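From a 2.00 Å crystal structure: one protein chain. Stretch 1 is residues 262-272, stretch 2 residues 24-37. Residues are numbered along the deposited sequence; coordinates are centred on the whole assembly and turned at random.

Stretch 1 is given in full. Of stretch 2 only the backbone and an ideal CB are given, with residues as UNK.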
ATOM      1  N   LEU A 262     -13.418  12.041 -13.806  1.00 38.94           N
ATOM      2  CA  LEU A 262     -14.671  11.396 -14.146  1.00 37.27           C
ATOM      3  C   LEU A 262     -15.313  12.045 -15.363  1.00 34.95           C
ATOM      4  O   LEU A 262     -15.768  11.341 -16.260  1.00 35.55           O
ATOM      5  CB  LEU A 262     -15.655  11.457 -12.998  1.00 31.82           C
ATOM      6  CG  LEU A 262     -17.086  11.123 -13.451  1.00 41.29           C
ATOM      7  CD1 LEU A 262     -17.112   9.705 -13.946  1.00 43.85           C
ATOM      8  CD2 LEU A 262     -17.999  11.276 -12.305  1.00 49.55           C
ATOM      9  N   CYS A 263     -15.405  13.378 -15.383  1.00 38.50           N
ATOM     10  CA  CYS A 263     -16.044  14.041 -16.543  1.00 33.35           C
ATOM     11  C   CYS A 263     -15.281  13.827 -17.801  1.00 38.96           C
ATOM     12  O   CYS A 263     -15.885  13.624 -18.856  1.00 45.20           O
ATOM     13  CB  CYS A 263     -16.249  15.538 -16.336  1.00 40.76           C
ATOM     14  SG  CYS A 263     -17.288  15.862 -14.950  1.00 53.27           S
ATOM     15  N   THR A 264     -13.960  13.886 -17.719  1.00 45.52           N
ATOM     16  CA  THR A 264     -13.117  13.734 -18.915  1.00 44.07           C
ATOM     17  C   THR A 264     -13.351  12.377 -19.572  1.00 44.73           C
ATOM     18  O   THR A 264     -13.562  12.264 -20.781  1.00 46.13           O
ATOM     19  CB  THR A 264     -11.619  13.895 -18.528  1.00 40.59           C
ATOM     20  OG1 THR A 264     -11.386  15.272 -18.207  1.00 51.51           O
ATOM     21  CG2 THR A 264     -10.692  13.454 -19.637  1.00 55.10           C
ATOM     22  N   THR A 265     -13.323  11.335 -18.751  1.00 41.42           N
ATOM     23  CA  THR A 265     -13.362   9.993 -19.283  1.00 40.81           C
ATOM     24  C   THR A 265     -14.790   9.601 -19.664  1.00 43.87           C
ATOM     25  O   THR A 265     -14.977   8.932 -20.667  1.00 42.71           O
ATOM     26  CB  THR A 265     -12.751   9.003 -18.289  1.00 39.39           C
ATOM     27  OG1 THR A 265     -13.478   9.034 -17.051  1.00 34.83           O
ATOM     28  CG2 THR A 265     -11.283   9.382 -18.071  1.00 43.96           C
ATOM     29  N   LEU A 266     -15.786  10.031 -18.892  1.00 44.55           N
ATOM     30  CA  LEU A 266     -17.169   9.737 -19.218  1.00 44.05           C
ATOM     31  C   LEU A 266     -17.610  10.447 -20.496  1.00 41.34           C
ATOM     32  O   LEU A 266     -18.394   9.905 -21.261  1.00 40.41           O
ATOM     33  CB  LEU A 266     -18.099  10.129 -18.069  1.00 43.25           C
ATOM     34  CG  LEU A 266     -19.557   9.667 -18.157  1.00 43.57           C
ATOM     35  CD1 LEU A 266     -19.645   8.156 -18.219  1.00 43.05           C
ATOM     36  CD2 LEU A 266     -20.339  10.164 -16.925  1.00 46.31           C
ATOM     37  N   SER A 267     -17.148  11.676 -20.681  1.00 38.98           N
ATOM     38  CA  SER A 267     -17.366  12.415 -21.913  1.00 41.16           C
ATOM     39  C   SER A 267     -16.883  11.616 -23.109  1.00 42.65           C
ATOM     40  O   SER A 267     -17.581  11.523 -24.120  1.00 40.04           O
ATOM     41  CB  SER A 267     -16.633  13.752 -21.912  1.00 50.25           C
ATOM     42  OG  SER A 267     -17.357  14.728 -21.218  1.00 65.48           O
ATOM     43  N   ARG A 268     -15.677  11.058 -22.991  1.00 42.00           N
ATOM     44  CA  ARG A 268     -15.070  10.324 -24.098  1.00 43.84           C
ATOM     45  C   ARG A 268     -15.907   9.064 -24.319  1.00 42.76           C
ATOM     46  O   ARG A 268     -16.208   8.740 -25.460  1.00 47.41           O
ATOM     47  CB  ARG A 268     -13.586   9.978 -23.825  1.00 40.62           C
ATOM     48  CG  ARG A 268     -12.565  11.148 -23.948  1.00 55.87           C
ATOM     49  CD  ARG A 268     -11.339  11.055 -22.960  1.00 59.03           C
ATOM     50  NE  ARG A 268     -10.698   9.737 -22.975  1.00 71.51           N
ATOM     51  CZ  ARG A 268      -9.858   9.265 -22.050  1.00 57.61           C
ATOM     52  NH1 ARG A 268      -9.503   9.995 -21.001  1.00 63.78           N
ATOM     53  NH2 ARG A 268      -9.357   8.037 -22.208  1.00 70.91           N
ATOM     54  N   ALA A 269     -16.329   8.386 -23.236  1.00 38.62           N
ATOM     55  CA  ALA A 269     -17.190   7.196 -23.381  1.00 42.88           C
ATOM     56  C   ALA A 269     -18.508   7.508 -24.091  1.00 40.81           C
ATOM     57  O   ALA A 269     -18.950   6.739 -24.923  1.00 49.30           O
ATOM     58  CB  ALA A 269     -17.489   6.542 -21.994  1.00 37.24           C
ATOM     59  N   LEU A 270     -19.149   8.625 -23.774  1.00 45.70           N
ATOM     60  CA  LEU A 270     -20.466   8.874 -24.349  1.00 47.97           C
ATOM     61  C   LEU A 270     -20.343   9.315 -25.828  1.00 56.97           C
ATOM     62  O   LEU A 270     -21.217   8.991 -26.633  1.00 65.76           O
ATOM     63  CB  LEU A 270     -21.237   9.883 -23.489  1.00 43.57           C
ATOM     64  CG  LEU A 270     -21.598   9.363 -22.072  1.00 46.52           C
ATOM     65  CD1 LEU A 270     -22.226  10.434 -21.171  1.00 43.90           C
ATOM     66  CD2 LEU A 270     -22.554   8.215 -22.196  1.00 47.33           C
ATOM     67  N   GLU A 271     -19.230   9.958 -26.197  1.00 55.60           N
ATOM     68  CA  GLU A 271     -18.906  10.242 -27.609  1.00 67.67           C
ATOM     69  C   GLU A 271     -18.755   8.991 -28.483  1.00 76.35           C
ATOM     70  O   GLU A 271     -19.276   8.926 -29.596  1.00 78.55           O
ATOM     71  CB  GLU A 271     -17.604  11.025 -27.710  1.00 60.31           C
ATOM     72  CG  GLU A 271     -17.744  12.513 -27.512  1.00 79.29           C
ATOM     73  CD  GLU A 271     -16.436  13.241 -27.802  1.00 98.64           C
ATOM     74  OE1 GLU A 271     -15.358  12.685 -27.472  1.00 88.61           O
ATOM     75  OE2 GLU A 271     -16.489  14.355 -28.376  1.00115.27           O
ATOM     76  N   GLN A 272     -17.998   8.022 -27.970  1.00 75.64           N
ATOM     77  CA  GLN A 272     -17.750   6.748 -28.641  1.00 77.57           C
ATOM     78  C   GLN A 272     -18.958   5.792 -28.677  1.00 83.85           C
ATOM     79  O   GLN A 272     -18.794   4.596 -28.941  1.00 79.67           O
ATOM     80  CB  GLN A 272     -16.572   6.039 -27.963  1.00 66.23           C
ATOM     81  CG  GLN A 272     -15.211   6.607 -28.312  1.00 68.18           C
ATOM     82  CD  GLN A 272     -14.829   6.318 -29.755  1.00 70.85           C
ATOM     83  OE1 GLN A 272     -14.443   5.198 -30.098  1.00 65.74           O
ATOM     84  NE2 GLN A 272     -14.954   7.326 -30.608  1.00 72.86           N
ATOM     85  N   UNK A  24     -15.718  21.507 -10.292  1.00 29.63           N
ATOM     86  CA  UNK A  24     -14.811  20.792 -11.165  1.00 33.62           C
ATOM     87  C   UNK A  24     -15.562  20.183 -12.370  1.00 34.98           C
ATOM     88  O   UNK A  24     -15.052  20.172 -13.484  1.00 39.24           O
ATOM     89  CB  UNK A  24     -14.084  19.700 -10.377  1.00 33.62           C
ATOM     90  N   UNK A  25     -16.789  19.732 -12.130  1.00 34.15           N
ATOM     91  CA  UNK A  25     -17.635  19.140 -13.148  1.00 34.72           C
ATOM     92  C   UNK A  25     -18.020  20.159 -14.200  1.00 40.99           C
ATOM     93  O   UNK A  25     -18.022  19.848 -15.389  1.00 38.27           O
ATOM     94  CB  UNK A  25     -18.890  18.536 -12.515  1.00 34.72           C
ATOM     95  N   UNK A  26     -18.346  21.364 -13.756  1.00 37.80           N
ATOM     96  CA  UNK A  26     -18.777  22.397 -14.668  1.00 40.24           C
ATOM     97  C   UNK A  26     -17.602  22.897 -15.463  1.00 45.91           C
ATOM     98  O   UNK A  26     -17.746  23.131 -16.656  1.00 42.26           O
ATOM     99  CB  UNK A  26     -19.450  23.547 -13.917  1.00 40.24           C
ATOM    100  N   UNK A  27     -16.439  23.015 -14.831  1.00 42.16           N
ATOM    101  CA  UNK A  27     -15.236  23.429 -15.554  1.00 44.09           C
ATOM    102  C   UNK A  27     -14.844  22.410 -16.658  1.00 48.50           C
ATOM    103  O   UNK A  27     -14.509  22.774 -17.800  1.00 48.91           O
ATOM    104  CB  UNK A  27     -14.079  23.605 -14.568  1.00 44.09           C
ATOM    105  N   UNK A  28     -14.930  21.133 -16.302  1.00 37.51           N
ATOM    106  CA  UNK A  28     -14.611  20.011 -17.166  1.00 44.24           C
ATOM    107  C   UNK A  28     -15.536  19.941 -18.394  1.00 46.23           C
ATOM    108  O   UNK A  28     -15.096  19.627 -19.511  1.00 47.90           O
ATOM    109  CB  UNK A  28     -14.698  18.708 -16.369  1.00 44.24           C
ATOM    110  N   UNK A  29     -16.813  20.234 -18.182  1.00 54.34           N
ATOM    111  CA  UNK A  29     -17.805  20.102 -19.242  1.00 64.69           C
ATOM    112  C   UNK A  29     -17.693  21.217 -20.265  1.00 69.40           C
ATOM    113  O   UNK A  29     -17.828  20.979 -21.457  1.00 78.57           O
ATOM    114  CB  UNK A  29     -19.215  20.084 -18.647  1.00 64.69           C
ATOM    115  N   UNK A  30     -17.473  22.434 -19.778  1.00 58.86           N
ATOM    116  CA  UNK A  30     -17.335  23.588 -20.636  1.00 61.87           C
ATOM    117  C   UNK A  30     -16.238  23.367 -21.698  1.00 67.67           C
ATOM    118  O   UNK A  30     -16.443  23.684 -22.864  1.00 77.45           O
ATOM    119  CB  UNK A  30     -17.025  24.827 -19.793  1.00 61.87           C
ATOM    120  N   UNK A  31     -15.103  22.791 -21.290  1.00 69.23           N
ATOM    121  CA  UNK A  31     -13.948  22.620 -22.173  1.00 81.23           C
ATOM    122  C   UNK A  31     -14.065  21.417 -23.118  1.00 91.32           C
ATOM    123  O   UNK A  31     -13.619  21.485 -24.262  1.00 98.30           O
ATOM    124  CB  UNK A  31     -12.681  22.474 -21.327  1.00 81.23           C
ATOM    125  N   UNK A  32     -14.652  20.324 -22.630  1.00 90.47           N
ATOM    126  CA  UNK A  32     -14.758  19.082 -23.400  1.00 93.15           C
ATOM    127  C   UNK A  32     -15.705  19.209 -24.592  1.00 95.37           C
ATOM    128  O   UNK A  32     -15.719  18.347 -25.472  1.00 99.72           O
ATOM    129  CB  UNK A  32     -15.230  17.946 -22.491  1.00 93.15           C
ATOM    130  N   UNK A  33     -16.493  20.280 -24.604  1.00 84.94           N
ATOM    131  CA  UNK A  33     -17.467  20.508 -25.656  1.00 86.08           C
ATOM    132  C   UNK A  33     -18.831  19.976 -25.271  1.00 90.10           C
ATOM    133  O   UNK A  33     -19.758  19.977 -26.087  1.00 88.51           O
ATOM    134  CB  UNK A  33     -17.002  19.862 -26.962  1.00 86.08           C
ATOM    135  N   UNK A  34     -18.949  19.507 -24.029  1.00 98.93           N
ATOM    136  CA  UNK A  34     -20.233  19.081 -23.475  1.00 89.85           C
ATOM    137  C   UNK A  34     -20.816  17.861 -24.197  1.00 86.74           C
ATOM    138  O   UNK A  34     -21.891  17.957 -24.799  1.00 89.05           O
ATOM    139  CB  UNK A  34     -21.231  20.239 -23.539  1.00 89.85           C
ATOM    140  N   UNK A  35     -20.117  16.722 -24.140  1.00 66.98           N
ATOM    141  CA  UNK A  35     -20.663  15.471 -24.691  1.00 66.49           C
ATOM    142  C   UNK A  35     -21.949  15.026 -23.964  1.00 62.60           C
ATOM    143  O   UNK A  35     -22.682  14.175 -24.457  1.00 58.16           O
ATOM    144  CB  UNK A  35     -19.611  14.363 -24.602  1.00 66.49           C
ATOM    145  N   UNK A  36     -22.226  15.594 -22.796  1.00 63.82           N
ATOM    146  CA  UNK A  36     -23.468  15.291 -22.090  1.00 53.66           C
ATOM    147  C   UNK A  36     -23.911  16.493 -21.253  1.00 55.52           C
ATOM    148  O   UNK A  36     -23.120  17.401 -21.006  1.00 50.40           O
ATOM    149  CB  UNK A  36     -23.293  14.057 -21.202  1.00 53.66           C
ATOM    150  N   UNK A  37     -25.187  16.510 -20.874  1.00 47.64           N
ATOM    151  CA  UNK A  37     -25.726  17.534 -19.985  1.00 53.12           C
ATOM    152  C   UNK A  37     -25.696  17.020 -18.533  1.00 48.55           C
ATOM    153  O   UNK A  37     -25.929  15.832 -18.290  1.00 41.74           O
ATOM    154  CB  UNK A  37     -27.149  17.913 -20.399  1.00 53.12           C
TER

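The two helices run in broadly the same direction, their axes 40° apart and 9.2 Å from each other at closest approach, so each position of stretch 2 can be judged by where its CA-to-CB bond points and which atoms of stretch 1 lie ahead of it.

At position 24 the bond points sideways and nothing of stretch 1 comes within 5.5 Å of the ideal CB; this contact imposes no choice, and the residue is Ala24. Position 25 also points sideways, but its ideal CB lies 4.0 Å from Cys263 SG. An apolar side chain of moderate size could use that sulfur; Val25, with chi1 in t, brings CG2 to 3.6 Å from Cys263 SG. Positions 26 and 27 point away and out of reach, respectively, leaving the choice open: Glu26 and Leu27 make no contact here.

Position 28 is tightly restricted. The CA atom of position 28 is 6.2 Å from Cys263 CA. Its bond points toward stretch 1, and the ideal CB is already 3.5 Å from Cys263 CB. A side chain continuing in that direction would have little room, so a small residue suits. Ala28 fits, its CB 3.6 Å from Cys263 CB.

Position 29 points sideways with no near neighbour for its CB, so only a longer side chain that bends back could touch stretch 1. Leu29 does so, with chi1 between wells at -116°, placing CD1 4.1 Å from Cys263 CB. Positions 30 and 31 are weakly constrained, and both polar and small residues would serve; they are Ala30 and Glu31, neither in contact.

Position 32 points toward stretch 1, with its ideal CB 4.1 Å from Ser267 OG. A small residue, polar or not, is reasonable. Ser32 packs its CB 4.1 Å from Ser267 OG, and no hydrogen bond joins the two serines.

Position 33 has phi/psi of 94/6, and a CB there would be jammed against the preceding carbonyl O. The backbone alone calls for glycine, and Gly33 is the first residue to leave helical phi/psi, with positive phi. Position 34, at 65/63, points away; Ser34 does not reach stretch 1.

Position 35 turns back toward stretch 1. The ideal CB is 3.5 Å from Ser267 O and 3.9 Å from Glu271 CG, so little space remains and a small side chain is favoured. Ala35 CB packs 3.5 Å from Ser267 O.

Position 36 has extended backbone angles and points toward stretch 1, its ideal CB 3.8 Å from Leu270 CD1. Leu266 and Leu270 offer apolar surface, suiting a large aliphatic or aromatic group. Phe36, chi1 in p, sets CD1 3.6 Å from Leu270 CD1 and CE1 3.2 Å from Ser267 OG. That hydroxyl donates to Cys263 O (OG to O, 3.0 Å) within its own helix, and Cys263 O itself lies at the ring edge, 4.1 Å from Phe36 CE1.

Position 37 is out of reach and unconstrained by stretch 1; it is Glu37.

Stretch 2, residues 24-37: AVELALAESGSAFE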
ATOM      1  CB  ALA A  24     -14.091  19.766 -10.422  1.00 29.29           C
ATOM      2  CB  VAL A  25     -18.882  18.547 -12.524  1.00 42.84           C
ATOM      3  CG1 VAL A  25     -19.955  18.284 -13.551  1.00 42.85           C
ATOM      4  CG2 VAL A  25     -18.502  17.265 -11.837  1.00 39.61           C
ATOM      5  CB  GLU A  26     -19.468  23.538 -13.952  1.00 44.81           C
ATOM      6  CG  GLU A  26     -20.744  23.050 -13.269  1.00 60.07           C
ATOM      7  CD  GLU A  26     -21.882  24.022 -13.346  1.00 58.94           C
ATOM      8  OE1 GLU A  26     -22.601  23.992 -14.372  1.00 55.78           O
ATOM      9  OE2 GLU A  26     -22.058  24.794 -12.376  1.00 61.08           O
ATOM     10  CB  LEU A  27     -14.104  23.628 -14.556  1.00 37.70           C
ATOM     11  CG  LEU A  27     -12.797  24.187 -15.094  1.00 46.18           C
ATOM     12  CD1 LEU A  27     -12.994  25.607 -15.556  1.00 56.43           C
ATOM     13  CD2 LEU A  27     -11.796  24.158 -13.987  1.00 52.35           C
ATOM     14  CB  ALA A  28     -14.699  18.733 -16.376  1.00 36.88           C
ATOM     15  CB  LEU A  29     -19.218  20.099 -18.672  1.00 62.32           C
ATOM     16  CG  LEU A  29     -19.927  18.775 -18.918  1.00 67.54           C
ATOM     17  CD1 LEU A  29     -19.250  17.739 -18.057  1.00 67.94           C
ATOM     18  CD2 LEU A  29     -21.412  18.868 -18.622  1.00 69.27           C
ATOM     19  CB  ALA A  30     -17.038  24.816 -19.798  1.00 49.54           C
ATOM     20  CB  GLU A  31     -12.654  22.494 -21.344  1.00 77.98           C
ATOM     21  CG  GLU A  31     -12.513  21.212 -20.523  1.00 78.89           C
ATOM     22  CD  GLU A  31     -11.063  20.805 -20.270  1.00 86.03           C
ATOM     23  OE1 GLU A  31     -10.334  21.545 -19.571  1.00 89.79           O
ATOM     24  OE2 GLU A  31     -10.659  19.731 -20.773  1.00 89.39           O
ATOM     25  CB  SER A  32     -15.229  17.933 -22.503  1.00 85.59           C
ATOM     26  OG  SER A  32     -14.131  17.190 -22.006  1.00 76.20           O
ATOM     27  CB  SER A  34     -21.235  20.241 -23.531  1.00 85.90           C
ATOM     28  OG  SER A  34     -20.622  21.459 -23.140  1.00 84.90           O
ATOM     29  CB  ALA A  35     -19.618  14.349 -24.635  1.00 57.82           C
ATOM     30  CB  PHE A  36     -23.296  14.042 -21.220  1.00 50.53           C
ATOM     31  CG  PHE A  36     -22.197  14.144 -20.187  1.00 50.81           C
ATOM     32  CD1 PHE A  36     -20.894  13.758 -20.471  1.00 53.65           C
ATOM     33  CD2 PHE A  36     -22.467  14.620 -18.944  1.00 49.52           C
ATOM     34  CE1 PHE A  36     -19.880  13.856 -19.510  1.00 47.07           C
ATOM     35  CE2 PHE A  36     -21.450  14.712 -17.962  1.00 57.63           C
ATOM     36  CZ  PHE A  36     -20.166  14.319 -18.248  1.00 54.04           C
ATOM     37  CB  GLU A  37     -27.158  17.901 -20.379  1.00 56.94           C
ATOM     38  CG  GLU A  37     -27.344  18.236 -21.847  1.00 73.75           C
ATOM     39  CD  GLU A  37     -27.445  19.721 -22.092  1.00 90.51           C
ATOM     40  OE1 GLU A  37     -28.566  20.191 -22.395  1.00 90.73           O
ATOM     41  OE2 GLU A  37     -26.407  20.414 -21.981  1.00 98.86           O
TER
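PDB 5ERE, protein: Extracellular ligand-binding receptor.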